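Local coordinates for protein phospholipase C-beta (PLC-beta) (PDB 3QR0) that is a phospholipase C-beta, a multidomain protein that joins PH, EF-hand, TIM-barrel and C2 modules in one chain and carries a calcium ion, at residues L181-D186 against L662-I667; V359-C364 against F405-Y410. One frame throughout, in Å; residues are numbered along the deposited sequence.

Contact 1: L181-D186 against L662-I667; sequences LSKDKD and LSDKQI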
loop_
_atom_site.group_PDB
_atom_site.type_symbol
_atom_site.label_atom_id
_atom_site.label_comp_id
_atom_site.label_asym_id
_atom_site.label_seq_id
_atom_site.Cartn_x
_atom_site.Cartn_y
_atom_site.Cartn_z
ATOM N N LEU A 181 -7.243 -22.261 11.078
ATOM C CA LEU A 181 -6.359 -21.681 12.098
ATOM C C LEU A 181 -4.942 -22.262 12.133
ATOM O O LEU A 181 -3.985 -21.517 12.351
ATOM C CB LEU A 181 -6.993 -21.798 13.493
ATOM C CG LEU A 181 -8.227 -20.930 13.767
ATOM C CD1 LEU A 181 -8.844 -21.285 15.111
ATOM C CD2 LEU A 181 -7.887 -19.447 13.717
ATOM N N SER A 182 -4.788 -23.573 11.939
ATOM C CA SER A 182 -3.462 -24.190 12.092
ATOM C C SER A 182 -3.292 -25.543 11.396
ATOM O O SER A 182 -4.250 -26.306 11.242
ATOM C CB SER A 182 -3.130 -24.345 13.581
ATOM O OG SER A 182 -1.765 -24.668 13.774
ATOM N N LYS A 183 -2.054 -25.814 10.981
ATOM C CA LYS A 183 -1.643 -27.118 10.460
ATOM C C LYS A 183 -0.834 -27.899 11.499
ATOM O O LYS A 183 -0.416 -29.028 11.237
ATOM C CB LYS A 183 -0.797 -26.938 9.195
ATOM C CG LYS A 183 -1.517 -26.228 8.058
ATOM C CD LYS A 183 -0.605 -26.018 6.850
ATOM C CE LYS A 183 -1.367 -25.414 5.677
ATOM N NZ LYS A 183 -0.489 -25.174 4.494
ATOM N N ASP A 184 -0.624 -27.302 12.674
ATOM C CA ASP A 184 0.198 -27.899 13.727
ATOM C C ASP A 184 -0.646 -28.742 14.687
ATOM O O ASP A 184 -1.740 -28.338 15.082
ATOM C CB ASP A 184 0.930 -26.799 14.498
ATOM C CG ASP A 184 1.898 -27.349 15.522
ATOM O OD1 ASP A 184 3.091 -27.503 15.185
ATOM O OD2 ASP A 184 1.468 -27.634 16.659
ATOM N N LYS A 185 -0.115 -29.904 15.068
ATOM C CA LYS A 185 -0.836 -30.860 15.918
ATOM C C LYS A 185 -1.112 -30.333 17.330
ATOM O O LYS A 185 -2.206 -30.536 17.864
ATOM C CB LYS A 185 -0.086 -32.201 15.987
ATOM C CG LYS A 185 1.285 -32.144 16.664
ATOM C CD LYS A 185 2.056 -33.443 16.484
ATOM C CE LYS A 185 3.454 -33.337 17.081
ATOM N NZ LYS A 185 4.200 -34.620 17.002
ATOM N N ASP A 186 -0.129 -29.660 17.927
ATOM C CA ASP A 186 -0.285 -29.106 19.273
ATOM C C ASP A 186 -1.311 -27.975 19.290
ATOM O O ASP A 186 -2.117 -27.874 20.215
ATOM C CB ASP A 186 1.054 -28.599 19.823
ATOM C CG ASP A 186 2.058 -29.718 20.070
ATOM O OD1 ASP A 186 1.643 -30.890 20.214
ATOM O OD2 ASP A 186 3.272 -29.421 20.131
ATOM N N LEU A 662 0.553 -15.411 13.947
ATOM C CA LEU A 662 1.629 -15.160 12.994
ATOM C C LEU A 662 1.718 -16.252 11.935
ATOM O O LEU A 662 2.136 -15.983 10.813
ATOM C CB LEU A 662 2.973 -15.033 13.708
ATOM C CG LEU A 662 3.146 -13.800 14.589
ATOM C CD1 LEU A 662 4.562 -13.785 15.143
ATOM C CD2 LEU A 662 2.844 -12.508 13.820
ATOM N N SER A 663 1.329 -17.477 12.286
ATOM C CA SER A 663 1.502 -18.611 11.386
ATOM C C SER A 663 0.594 -19.793 11.714
ATOM O O SER A 663 0.125 -19.945 12.847
ATOM C CB SER A 663 2.962 -19.069 11.423
ATOM O OG SER A 663 3.149 -20.220 10.625
ATOM N N ASP A 664 0.382 -20.643 10.710
ATOM C CA ASP A 664 -0.384 -21.882 10.880
ATOM C C ASP A 664 0.475 -23.040 11.412
ATOM O O ASP A 664 -0.034 -24.143 11.633
ATOM C CB ASP A 664 -1.093 -22.278 9.570
ATOM C CG ASP A 664 -0.184 -22.201 8.347
ATOM O OD1 ASP A 664 1.041 -22.404 8.482
ATOM O OD2 ASP A 664 -0.705 -21.931 7.242
ATOM N N LYS A 665 1.769 -22.786 11.613
ATOM C CA LYS A 665 2.680 -23.757 12.227
ATOM C C LYS A 665 3.428 -23.117 13.395
ATOM O O LYS A 665 3.397 -21.899 13.567
ATOM C CB LYS A 665 3.665 -24.322 11.192
ATOM C CG LYS A 665 4.384 -23.272 10.343
ATOM C CD LYS A 665 5.387 -23.911 9.384
ATOM C CE LYS A 665 6.161 -22.854 8.592
ATOM N NZ LYS A 665 7.441 -23.394 8.033
ATOM N N GLN A 666 4.083 -23.946 14.205
ATOM C CA GLN A 666 4.838 -23.460 15.362
ATOM C C GLN A 666 6.176 -22.882 14.919
ATOM O O GLN A 666 7.156 -23.615 14.784
ATOM C CB GLN A 666 5.070 -24.575 16.393
ATOM C CG GLN A 666 3.905 -24.788 17.346
ATOM C CD GLN A 666 4.233 -25.737 18.484
ATOM O OE1 GLN A 666 5.188 -26.514 18.412
ATOM N NE2 GLN A 666 3.442 -25.675 19.547
ATOM N N ILE A 667 6.208 -21.569 14.708
ATOM C CA ILE A 667 7.433 -20.865 14.321
ATOM C C ILE A 667 8.082 -20.175 15.519
ATOM O O ILE A 667 7.451 -19.988 16.563
ATOM C CB ILE A 667 7.168 -19.801 13.221
ATOM C CG1 ILE A 667 6.180 -18.732 13.706
ATOM C CG2 ILE A 667 6.642 -20.465 11.958
ATOM C CD1 ILE A 667 6.277 -17.428 12.951
HETATM O O HOH W 1 -2.204 -20.004 14.547
#

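Contact 2: V359-C364 against F405-Y410; sequences VLLTGC and FKVSDY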
loop_
_atom_site.group_PDB
_atom_site.type_symbol
_atom_site.label_atom_id
_atom_site.label_comp_id
_atom_site.label_asym_id
_atom_site.label_seq_id
_atom_site.Cartn_x
_atom_site.Cartn_y
_atom_site.Cartn_z
ATOM N N VAL A 359 0.680 -1.941 -11.603
ATOM C CA VAL A 359 1.284 -0.765 -10.966
ATOM C C VAL A 359 0.258 0.357 -10.775
ATOM O O VAL A 359 0.200 0.982 -9.705
ATOM C CB VAL A 359 2.532 -0.282 -11.749
ATOM C CG1 VAL A 359 2.994 1.083 -11.261
ATOM C CG2 VAL A 359 3.654 -1.311 -11.609
ATOM N N LEU A 360 -0.583 0.580 -11.787
ATOM C CA LEU A 360 -1.639 1.593 -11.701
ATOM C C LEU A 360 -2.691 1.238 -10.643
ATOM O O LEU A 360 -3.285 2.123 -10.025
ATOM C CB LEU A 360 -2.297 1.807 -13.070
ATOM C CG LEU A 360 -1.442 2.597 -14.071
ATOM C CD1 LEU A 360 -1.943 2.414 -15.492
ATOM C CD2 LEU A 360 -1.409 4.079 -13.695
ATOM N N LEU A 361 -2.885 -0.056 -10.415
ATOM C CA LEU A 361 -3.864 -0.537 -9.442
ATOM C C LEU A 361 -3.442 -0.337 -7.992
ATOM O O LEU A 361 -4.297 -0.282 -7.101
ATOM C CB LEU A 361 -4.191 -2.007 -9.700
ATOM C CG LEU A 361 -5.027 -2.216 -10.962
ATOM C CD1 LEU A 361 -5.001 -3.689 -11.369
ATOM C CD2 LEU A 361 -6.455 -1.722 -10.761
ATOM N N THR A 362 -2.138 -0.197 -7.752
ATOM C CA THR A 362 -1.645 0.202 -6.429
ATOM C C THR A 362 -1.900 1.684 -6.138
ATOM O O THR A 362 -1.702 2.141 -5.011
ATOM C CB THR A 362 -0.129 -0.002 -6.295
ATOM O OG1 THR A 362 0.556 0.967 -7.098
ATOM C CG2 THR A 362 0.284 -1.421 -6.712
ATOM N N GLY A 363 -2.310 2.433 -7.158
ATOM C CA GLY A 363 -2.479 3.876 -7.050
ATOM C C GLY A 363 -1.271 4.660 -7.546
ATOM O O GLY A 363 -1.291 5.890 -7.538
ATOM N N CYS A 364 -0.217 3.965 -7.971
ATOM C CA CYS A 364 0.924 4.624 -8.615
ATOM C C CYS A 364 0.443 5.552 -9.733
ATOM O O CYS A 364 -0.444 5.176 -10.507
ATOM C CB CYS A 364 1.885 3.589 -9.192
ATOM S SG CYS A 364 3.442 4.280 -9.747
ATOM N N PHE A 405 -7.324 4.994 -14.055
ATOM C CA PHE A 405 -8.177 5.652 -13.080
ATOM C C PHE A 405 -9.170 4.731 -12.372
ATOM O O PHE A 405 -10.202 5.192 -11.881
ATOM C CB PHE A 405 -8.875 6.843 -13.748
ATOM C CG PHE A 405 -7.914 7.777 -14.428
ATOM C CD1 PHE A 405 -7.038 8.550 -13.675
ATOM C CD2 PHE A 405 -7.833 7.837 -15.811
ATOM C CE1 PHE A 405 -6.123 9.396 -14.290
ATOM C CE2 PHE A 405 -6.924 8.679 -16.434
ATOM C CZ PHE A 405 -6.068 9.461 -15.676
ATOM N N LYS A 406 -8.843 3.443 -12.284
ATOM C CA LYS A 406 -9.694 2.484 -11.575
ATOM C C LYS A 406 -9.657 2.663 -10.057
ATOM O O LYS A 406 -10.673 2.442 -9.395
ATOM C CB LYS A 406 -9.343 1.026 -11.934
ATOM C CG LYS A 406 -9.888 0.584 -13.275
ATOM C CD LYS A 406 -9.769 -0.938 -13.501
ATOM C CE LYS A 406 -11.019 -1.689 -13.038
ATOM N NZ LYS A 406 -11.005 -3.131 -13.459
ATOM N N VAL A 407 -8.504 3.047 -9.505
ATOM C CA VAL A 407 -8.377 3.209 -8.051
ATOM C C VAL A 407 -8.162 4.651 -7.607
ATOM O O VAL A 407 -8.409 4.971 -6.450
ATOM C CB VAL A 407 -7.254 2.326 -7.445
ATOM C CG1 VAL A 407 -7.364 0.898 -7.966
ATOM C CG2 VAL A 407 -5.874 2.924 -7.723
ATOM N N SER A 408 -7.710 5.508 -8.520
ATOM C CA SER A 408 -7.516 6.930 -8.238
ATOM C C SER A 408 -8.014 7.770 -9.403
ATOM O O SER A 408 -7.780 7.424 -10.556
ATOM C CB SER A 408 -6.030 7.219 -8.011
ATOM O OG SER A 408 -5.781 8.613 -7.911
ATOM N N ASP A 409 -8.675 8.882 -9.093
ATOM C CA ASP A 409 -9.115 9.843 -10.105
ATOM C C ASP A 409 -8.030 10.855 -10.468
ATOM O O ASP A 409 -8.226 11.663 -11.378
ATOM C CB ASP A 409 -10.342 10.620 -9.606
ATOM C CG ASP A 409 -11.613 9.792 -9.619
ATOM O OD1 ASP A 409 -11.694 8.806 -10.380
ATOM O OD2 ASP A 409 -12.547 10.151 -8.867
ATOM N N TYR A 410 -6.902 10.827 -9.762
ATOM C CA TYR A 410 -5.909 11.906 -9.867
ATOM C C TYR A 410 -4.868 11.642 -10.967
ATOM O O TYR A 410 -4.664 10.501 -11.360
ATOM C CB TYR A 410 -5.343 12.218 -8.468
ATOM C CG TYR A 410 -6.409 12.936 -7.663
ATOM C CD1 TYR A 410 -6.552 14.313 -7.756
ATOM C CD2 TYR A 410 -7.340 12.231 -6.900
ATOM C CE1 TYR A 410 -7.556 14.984 -7.077
ATOM C CE2 TYR A 410 -8.356 12.897 -6.212
ATOM C CZ TYR A 410 -8.456 14.277 -6.305
ATOM O OH TYR A 410 -9.450 14.969 -5.641
HETATM O O HOH W 2 -5.854 2.703 -10.901
#

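Contact 1: L181-D186 against L662-I667
The flat groups here are the carboxylates of Asp184 and Asp186 and the amide of Gln666. Gln666 runs out extended beyond CG and crosses the Asp184 carboxylate obliquely, the two planes 27° apart, with Gln666 CG 3.6 Å from Asp184 OD1. Its amide end then reaches Asp186, whose carboxylate is turned 63° from it, and Gln666 NE2 stops 3.8 Å from Asp186 CB. These are van der Waals contacts, which the long, uncharged glutamine can make beside two acidic groups.

The polar grip is on the carbonyl oxygen of Asp664. Lys183 N approaches Asp664 O at 2.7 Å in the carbonyl plane, on a lone pair. Ser182 OG donates to Asp664 O at 2.8 Å from above that plane; serine's short side chain, with OG anti to the backbone N (chi1 -168°), keeps the hydroxyl close to its own backbone and so over the carbonyl that Lys183 N also binds. Asp184 N adds a weak third bond. Lys183 lies alongside Asp664, pointing the same way, but Lys183 NZ stays 4.3 Å from Asp664 OD2, so any attraction is probably only longer-range. A water donates to both Leu181 O and Ser663 O. Ser663 OG takes the N-H of Lys665 in an ST turn.

Asp184 is the N-cap of helix 185-198: its short carboxylate, CG anti to the backbone N, turns back so that OD2 accepts from Asp186 N, weakly, and from Asp187 N, first-turn N-H groups that lack a helical carbonyl partner. The turn between helices 174-181 and 185-198 of the EF-hand region thus meets the C2 loop joining strands 650-660 and 669-676, while Leu181 packs on Ile191 and helix 215-225.

Contact 2: V359-C364 against F405-Y410
Helix 354-361 finishes in a Schellman motif at Gly363, where phi turns positive (96°), a conformation that suits glycine because a side chain would jam against the preceding carbonyl. Gly363 N bonds back to Leu360 O, and Cys364 N, weakly, to Val359 O. Thr362 OG1 accepts from Cys364 N, which makes an ST turn; the same hydroxyl donates to Val359 O at 2.6 Å. The 405-410 segment is irregular, with a second ST turn from Ser408 OG to Tyr410 N.

Val407 carries the contact, its two methyls resting on the last turn, so that beta-branched valine fills two spots at once. Val407 CG1 lies 3.4 Å from Leu361 O and 3.9 Å from Leu361 CD2, the side chains crossing at about a right angle. Val407 CG2 meets Gly363 CA at 3.6 Å, an approach the missing CB allows. A water bridges the backbones, donating to Leu360 O and accepting from Val407 N. Lys406 lays its CB beside Leu361 CD2, while its ammonium forms a salt bridge with Asp72 and a cation-pi interaction with Phe138.

Within the X half of the TIM-barrel domain, this is a Schellman-terminated helix, leading into strand 366-372, packed against the loop from helix 393-403 to strand 412-418.

Overall arrangement
Contacts 1 and 2 do not touch: their centres are 36 Å apart and their nearest atoms about 23 Å. Both segments of contact 2 fall between the two segments of contact 1 in the sequence. The outer one joins two modules, EF-hand region and C2 domain, across 475 intervening residues; the inner one closes a short excursion of 40 residues inside the X region of the barrel. Contact 2 is the nearer to the calcium site along the chain, though neither of its segments supplies a ligand: helix 354-361 leads into strand 366-372, which supplies Glu368 and Asp370, and 405-410 leads into strand 412-418, which supplies Glu417; Asn339 completes the protein ligands.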